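Transcription activator HlyU (Vibrio vulnificus, PDB 3JTH) probably binds promoter DNA as a dimeric winged helix-turn-helix protein of the ArsR family and activates transcription, rtxA being a likely target. Local coordinates at residues E23-I28 against L57-R62; D63-T68 against L79-V84. All coordinates share one frame; numbering follows the deposited sequence.

Contact 1. Residues E23-I28 against L57-R62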
loop_
_atom_site.group_PDB
_atom_site.type_symbol
_atom_site.label_atom_id
_atom_site.label_comp_id
_atom_site.label_asym_id
_atom_site.label_seq_id
_atom_site.Cartn_x
_atom_site.Cartn_y
_atom_site.Cartn_z
ATOM N N GLU A 23 7.613 6.340 5.314
ATOM C CA GLU A 23 7.060 7.370 6.173
ATOM C C GLU A 23 7.005 8.789 5.599
ATOM O O GLU A 23 5.925 9.377 5.464
ATOM C CB GLU A 23 7.833 7.395 7.487
ATOM C CG GLU A 23 7.656 6.139 8.309
ATOM C CD GLU A 23 8.659 6.054 9.433
ATOM O OE1 GLU A 23 9.862 5.923 9.136
ATOM O OE2 GLU A 23 8.244 6.128 10.608
ATOM N N ARG A 24 8.166 9.348 5.277
ATOM C CA ARG A 24 8.216 10.707 4.763
ATOM C C ARG A 24 7.484 10.911 3.444
ATOM O O ARG A 24 6.859 11.949 3.239
ATOM C CB ARG A 24 9.668 11.177 4.655
ATOM C CG ARG A 24 10.339 11.368 6.011
ATOM C CD ARG A 24 9.482 12.264 6.905
ATOM N NE ARG A 24 10.178 12.697 8.115
ATOM C CZ ARG A 24 9.685 13.562 9.002
ATOM N NH1 ARG A 24 8.481 14.104 8.837
ATOM N NH2 ARG A 24 10.408 13.890 10.065
ATOM N N ARG A 25 7.548 9.934 2.552
ATOM C CA ARG A 25 6.851 10.075 1.287
ATOM C C ARG A 25 5.334 10.060 1.506
ATOM O O ARG A 25 4.606 10.864 0.920
ATOM C CB ARG A 25 7.226 8.949 0.327
ATOM C CG ARG A 25 8.681 8.995 -0.126
ATOM C CD ARG A 25 8.880 8.154 -1.389
ATOM N NE ARG A 25 8.686 6.726 -1.160
ATOM C CZ ARG A 25 9.675 5.861 -0.950
ATOM N NH1 ARG A 25 10.934 6.277 -0.938
ATOM N NH2 ARG A 25 9.405 4.575 -0.770
ATOM N N LEU A 26 4.862 9.147 2.353
ATOM C CA LEU A 26 3.428 9.055 2.601
ATOM C C LEU A 26 2.922 10.336 3.242
ATOM O O LEU A 26 1.870 10.857 2.873
ATOM C CB LEU A 26 3.105 7.843 3.486
ATOM C CG LEU A 26 1.615 7.489 3.502
ATOM C CD1 LEU A 26 1.136 7.224 2.073
ATOM C CD2 LEU A 26 1.362 6.273 4.373
ATOM N N GLN A 27 3.677 10.867 4.190
ATOM C CA GLN A 27 3.258 12.097 4.842
ATOM C C GLN A 27 3.102 13.194 3.796
ATOM O O GLN A 27 2.155 13.972 3.827
ATOM C CB GLN A 27 4.279 12.503 5.905
ATOM C CG GLN A 27 4.365 11.512 7.056
ATOM C CD GLN A 27 5.443 11.873 8.073
ATOM O OE1 GLN A 27 5.787 11.066 8.941
ATOM N NE2 GLN A 27 5.976 13.083 7.970
ATOM N N ILE A 28 4.042 13.236 2.860
ATOM C CA ILE A 28 4.014 14.224 1.794
ATOM C C ILE A 28 2.816 13.970 0.887
ATOM O O ILE A 28 2.088 14.894 0.531
ATOM C CB ILE A 28 5.300 14.162 0.951
ATOM C CG1 ILE A 28 6.488 14.657 1.785
ATOM C CG2 ILE A 28 5.122 14.983 -0.315
ATOM C CD1 ILE A 28 7.839 14.351 1.157
ATOM N N LEU A 57 10.868 14.653 -2.475
ATOM C CA LEU A 57 10.112 15.218 -3.578
ATOM C C LEU A 57 10.679 14.735 -4.900
ATOM O O LEU A 57 9.935 14.276 -5.763
ATOM C CB LEU A 57 10.142 16.744 -3.523
ATOM C CG LEU A 57 9.214 17.318 -2.453
ATOM C CD1 LEU A 57 9.361 18.834 -2.379
ATOM C CD2 LEU A 57 7.779 16.917 -2.785
ATOM N N ALA A 58 11.999 14.837 -5.054
ATOM C CA ALA A 58 12.656 14.390 -6.278
ATOM C C ALA A 58 12.246 12.948 -6.552
ATOM O O ALA A 58 11.869 12.605 -7.668
ATOM C CB ALA A 58 14.181 14.495 -6.132
ATOM N N TRP A 59 12.303 12.116 -5.512
ATOM C CA TRP A 59 11.943 10.703 -5.606
ATOM C C TRP A 59 10.485 10.528 -6.058
ATOM O O TRP A 59 10.191 9.731 -6.966
ATOM C CB TRP A 59 12.146 10.027 -4.248
ATOM C CG TRP A 59 12.501 8.575 -4.338
ATOM C CD1 TRP A 59 13.758 8.041 -4.399
ATOM C CD2 TRP A 59 11.592 7.467 -4.392
ATOM N NE1 TRP A 59 13.687 6.672 -4.483
ATOM C CE2 TRP A 59 12.372 6.291 -4.480
ATOM C CE3 TRP A 59 10.195 7.352 -4.371
ATOM C CZ2 TRP A 59 11.801 5.014 -4.553
ATOM C CZ3 TRP A 59 9.625 6.077 -4.443
ATOM C CH2 TRP A 59 10.431 4.927 -4.532
ATOM N N LEU A 60 9.582 11.266 -5.408
ATOM C CA LEU A 60 8.154 11.217 -5.722
ATOM C C LEU A 60 7.919 11.573 -7.191
ATOM O O LEU A 60 7.088 10.953 -7.863
ATOM C CB LEU A 60 7.390 12.183 -4.802
ATOM C CG LEU A 60 6.534 11.597 -3.664
ATOM C CD1 LEU A 60 6.962 10.171 -3.320
ATOM C CD2 LEU A 60 6.636 12.516 -2.446
ATOM N N ARG A 61 8.653 12.575 -7.674
ATOM C CA ARG A 61 8.575 13.018 -9.065
ATOM C C ARG A 61 8.857 11.806 -9.935
ATOM O O ARG A 61 8.011 11.356 -10.705
ATOM C CB ARG A 61 9.658 14.061 -9.360
ATOM C CG ARG A 61 9.341 15.500 -8.977
ATOM C CD ARG A 61 8.525 16.201 -10.055
ATOM N NE ARG A 61 8.896 17.607 -10.198
ATOM C CZ ARG A 61 10.031 18.029 -10.748
ATOM N NH1 ARG A 61 10.913 17.152 -11.212
ATOM N NH2 ARG A 61 10.285 19.328 -10.839
ATOM N N ARG A 62 10.076 11.298 -9.781
ATOM C CA ARG A 62 10.590 10.150 -10.514
ATOM C C ARG A 62 9.558 9.047 -10.718
ATOM O O ARG A 62 9.372 8.566 -11.836
ATOM C CB ARG A 62 11.803 9.594 -9.766
ATOM C CG ARG A 62 12.537 8.469 -10.460
ATOM C CD ARG A 62 13.527 7.825 -9.501
ATOM N NE ARG A 62 13.052 6.535 -9.002
ATOM C CZ ARG A 62 11.893 6.338 -8.378
ATOM N NH1 ARG A 62 11.064 7.348 -8.160
ATOM N NH2 ARG A 62 11.556 5.120 -7.979
#

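Contact 2. Residues D63-T68 against L79-V84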
loop_
_atom_site.group_PDB
_atom_site.type_symbol
_atom_site.label_atom_id
_atom_site.label_comp_id
_atom_site.label_asym_id
_atom_site.label_seq_id
_atom_site.Cartn_x
_atom_site.Cartn_y
_atom_site.Cartn_z
ATOM N N ASP A 63 8.900 8.645 -9.633
ATOM C CA ASP A 63 7.890 7.595 -9.707
ATOM C C ASP A 63 6.565 8.170 -10.228
ATOM O O ASP A 63 5.548 7.484 -10.241
ATOM C CB ASP A 63 7.679 6.963 -8.328
ATOM C CG ASP A 63 7.404 5.470 -8.408
ATOM O OD1 ASP A 63 8.374 4.691 -8.547
ATOM O OD2 ASP A 63 6.219 5.071 -8.344
ATOM N N GLY A 64 6.596 9.431 -10.650
ATOM C CA GLY A 64 5.417 10.085 -11.185
ATOM C C GLY A 64 4.209 10.139 -10.272
ATOM O O GLY A 64 3.080 10.052 -10.752
ATOM N N LEU A 65 4.428 10.280 -8.968
ATOM C CA LEU A 65 3.314 10.350 -8.021
ATOM C C LEU A 65 2.940 11.792 -7.678
ATOM O O LEU A 65 1.880 12.050 -7.109
ATOM C CB LEU A 65 3.647 9.584 -6.733
ATOM C CG LEU A 65 3.722 8.053 -6.821
ATOM C CD1 LEU A 65 3.975 7.470 -5.441
ATOM C CD2 LEU A 65 2.425 7.500 -7.394
ATOM N N VAL A 66 3.813 12.727 -8.029
ATOM C CA VAL A 66 3.581 14.139 -7.760
ATOM C C VAL A 66 4.061 14.965 -8.940
ATOM O O VAL A 66 4.986 14.561 -9.638
ATOM C CB VAL A 66 4.347 14.591 -6.491
ATOM C CG1 VAL A 66 4.273 16.100 -6.332
ATOM C CG2 VAL A 66 3.763 13.907 -5.263
ATOM N N THR A 67 3.420 16.109 -9.176
ATOM C CA THR A 67 3.809 16.993 -10.271
ATOM C C THR A 67 4.025 18.388 -9.719
ATOM O O THR A 67 3.807 18.635 -8.535
ATOM C CB THR A 67 2.734 17.088 -11.371
ATOM O OG1 THR A 67 1.897 15.930 -11.333
ATOM C CG2 THR A 67 3.394 17.153 -12.731
ATOM N N THR A 68 4.444 19.308 -10.577
ATOM C CA THR A 68 4.686 20.673 -10.142
ATOM C C THR A 68 3.936 21.682 -10.997
ATOM O O THR A 68 3.393 21.338 -12.055
ATOM C CB THR A 68 6.190 21.012 -10.186
ATOM O OG1 THR A 68 6.698 20.761 -11.501
ATOM C CG2 THR A 68 6.961 20.160 -9.192
ATOM N N LEU A 79 -0.584 16.007 -6.265
ATOM C CA LEU A 79 -0.556 14.597 -6.634
ATOM C C LEU A 79 -0.687 14.465 -8.141
ATOM O O LEU A 79 -1.238 15.342 -8.797
ATOM C CB LEU A 79 -1.680 13.828 -5.934
ATOM C CG LEU A 79 -1.496 13.719 -4.413
ATOM C CD1 LEU A 79 -2.632 12.918 -3.799
ATOM C CD2 LEU A 79 -0.169 13.031 -4.112
ATOM N N LYS A 80 -0.173 13.372 -8.690
ATOM C CA LYS A 80 -0.244 13.165 -10.127
ATOM C C LYS A 80 -1.111 11.987 -10.561
ATOM O O LYS A 80 -2.154 12.178 -11.191
ATOM C CB LYS A 80 1.166 13.010 -10.708
ATOM C CG LYS A 80 1.202 12.825 -12.226
ATOM C CD LYS A 80 2.628 12.846 -12.763
ATOM C CE LYS A 80 2.647 12.783 -14.288
ATOM N NZ LYS A 80 4.018 12.973 -14.848
ATOM N N SER A 81 -0.686 10.772 -10.231
ATOM C CA SER A 81 -1.431 9.582 -10.643
ATOM C C SER A 81 -2.780 9.406 -9.947
ATOM O O SER A 81 -2.923 9.680 -8.749
ATOM C CB SER A 81 -0.587 8.317 -10.431
ATOM O OG SER A 81 -0.787 7.756 -9.140
ATOM N N GLU A 82 -3.762 8.938 -10.713
ATOM C CA GLU A 82 -5.101 8.700 -10.198
ATOM C C GLU A 82 -5.107 7.592 -9.152
ATOM O O GLU A 82 -5.946 7.577 -8.245
ATOM C CB GLU A 82 -6.038 8.313 -11.338
ATOM C CG GLU A 82 -6.334 9.431 -12.317
ATOM C CD GLU A 82 -6.831 10.689 -11.623
ATOM O OE1 GLU A 82 -7.636 10.563 -10.673
ATOM O OE2 GLU A 82 -6.424 11.800 -12.026
ATOM N N GLU A 83 -4.185 6.648 -9.291
ATOM C CA GLU A 83 -4.101 5.547 -8.345
ATOM C C GLU A 83 -3.679 6.047 -6.952
ATOM O O GLU A 83 -4.319 5.732 -5.950
ATOM C CB GLU A 83 -3.105 4.492 -8.836
ATOM C CG GLU A 83 -3.545 3.696 -10.069
ATOM C CD GLU A 83 -3.421 4.486 -11.360
ATOM O OE1 GLU A 83 -2.433 5.241 -11.490
ATOM O OE2 GLU A 83 -4.299 4.343 -12.243
ATOM N N VAL A 84 -2.610 6.833 -6.881
ATOM C CA VAL A 84 -2.175 7.324 -5.583
ATOM C C VAL A 84 -3.246 8.232 -4.970
ATOM O O VAL A 84 -3.491 8.174 -3.764
ATOM C CB VAL A 84 -0.838 8.077 -5.676
ATOM C CG1 VAL A 84 -1.035 9.467 -6.278
ATOM C CG2 VAL A 84 -0.204 8.154 -4.298
#

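Contact 1. Residues E23-I28 against L57-R62
The guanidinium of Arg25 lies flat over one face of the Trp59 indole. The two planes are 14° apart, and Arg25 CZ sits 3.8 Å from the centroid of the six-membered ring of Trp59. This is a stacked cation-pi pair. The Arg25 chain bends at chi3 (-67°), and this bend lays the guanidinium on the ring. Arg25 CD meets Trp59 CE3 at 3.4 Å. The guanidinium is also held by the preceding helix, 2-20: Arg25 NE donates to Ala19 O, and Arg25 NH2 makes a weak bond to Lys18 O. Leu60 reaches across with both methyls. Leu60 CD1 touches Arg25 CD at 3.4 Å, so the aliphatic part of the arginine is packed as well. Leu60 CD2 meets Ile28 CG2 at 3.6 Å. The same Ile28 methyl touches Leu57 CD2 more loosely, at 4.1 Å. No hydrogen bond joins the two segments. The segment axes approach to 10.5 Å and cross at -75°. Helix 50-62 follows helix 39-46 in the helix-turn-helix and, as in ArsR relatives, is probably the recognition helix. The contact packs helix 23-31 against its C-terminal half, an arrangement characteristic of the winged helix-turn-helix core.

Contact 2. Residues D63-T68 against L79-V84
Gly64 presents its carbonyl oxygen to the Lys80 side chain, with Gly64 O 3.5 Å from Lys80 CD. Gly64 has a positive phi (58°) and is the C-prime residue of a Schellman motif that ends helix 50-62. Leu65 follows and carries the polar link: Lys80 N donates to Leu65 O at 2.9 Å. The donor stands well above the carbonyl plane, and the N-H...O angle is 149°. Leu79 CA adds a CH...O contact to the same oxygen. The side chain of Leu65 reaches the start of the next helix. Leu65 CD2 lies 3.7 Å from Val84 CB and equally far from Ser81 OG. Ser81 is the N-cap residue of helix 82-94, and its OG accepts from Val84 N at 3.0 Å, nearly straight at 168°. Ser81 N is buried here without a partner. Val66 pairs with Leu79 as an antiparallel non-hydrogen-bonded pair. Their side chains diverge, and their nearest side-chain atoms, Val66 CG2 and Leu79 CD2, are 4.2 Å apart. Thr67 sets OG1 against the extended Lys80 chain, 3.1 Å from Lys80 CB, and the two side chains cross at about a right angle. Strands 66-69 and 76-79 form the hairpin of the wing. Leu29 of helix 23-31 touches Val66, Leu79 and Val84, while Leu16 and Ala19 of helix 2-20 pack on Leu65.

Contact 1 and contact 2 follow each other along the chain, with centres about 10 Å apart. Helix 50-62 ends in contact 1, and the turn of contact 2 leads directly into strand 66-69. Leu60 O and Leu65 N, 3.0 Å apart, probably form a hydrogen bond at this junction. Leu60 CG lies 3.9 Å from Val66 CG2, so Leu60 of contact 1 also packs on contact 2. Further along, Arg61 NE lies 3.4 Å from Thr68 CG2. Together the contacts tie helix 23-31, the probable recognition helix, the wing strands and helix 82-94 into one core. The second subunit borders both through residues beside the touching ones: Arg24 forms a salt bridge with its Glu7, and Glu83 packs on its Tyr95.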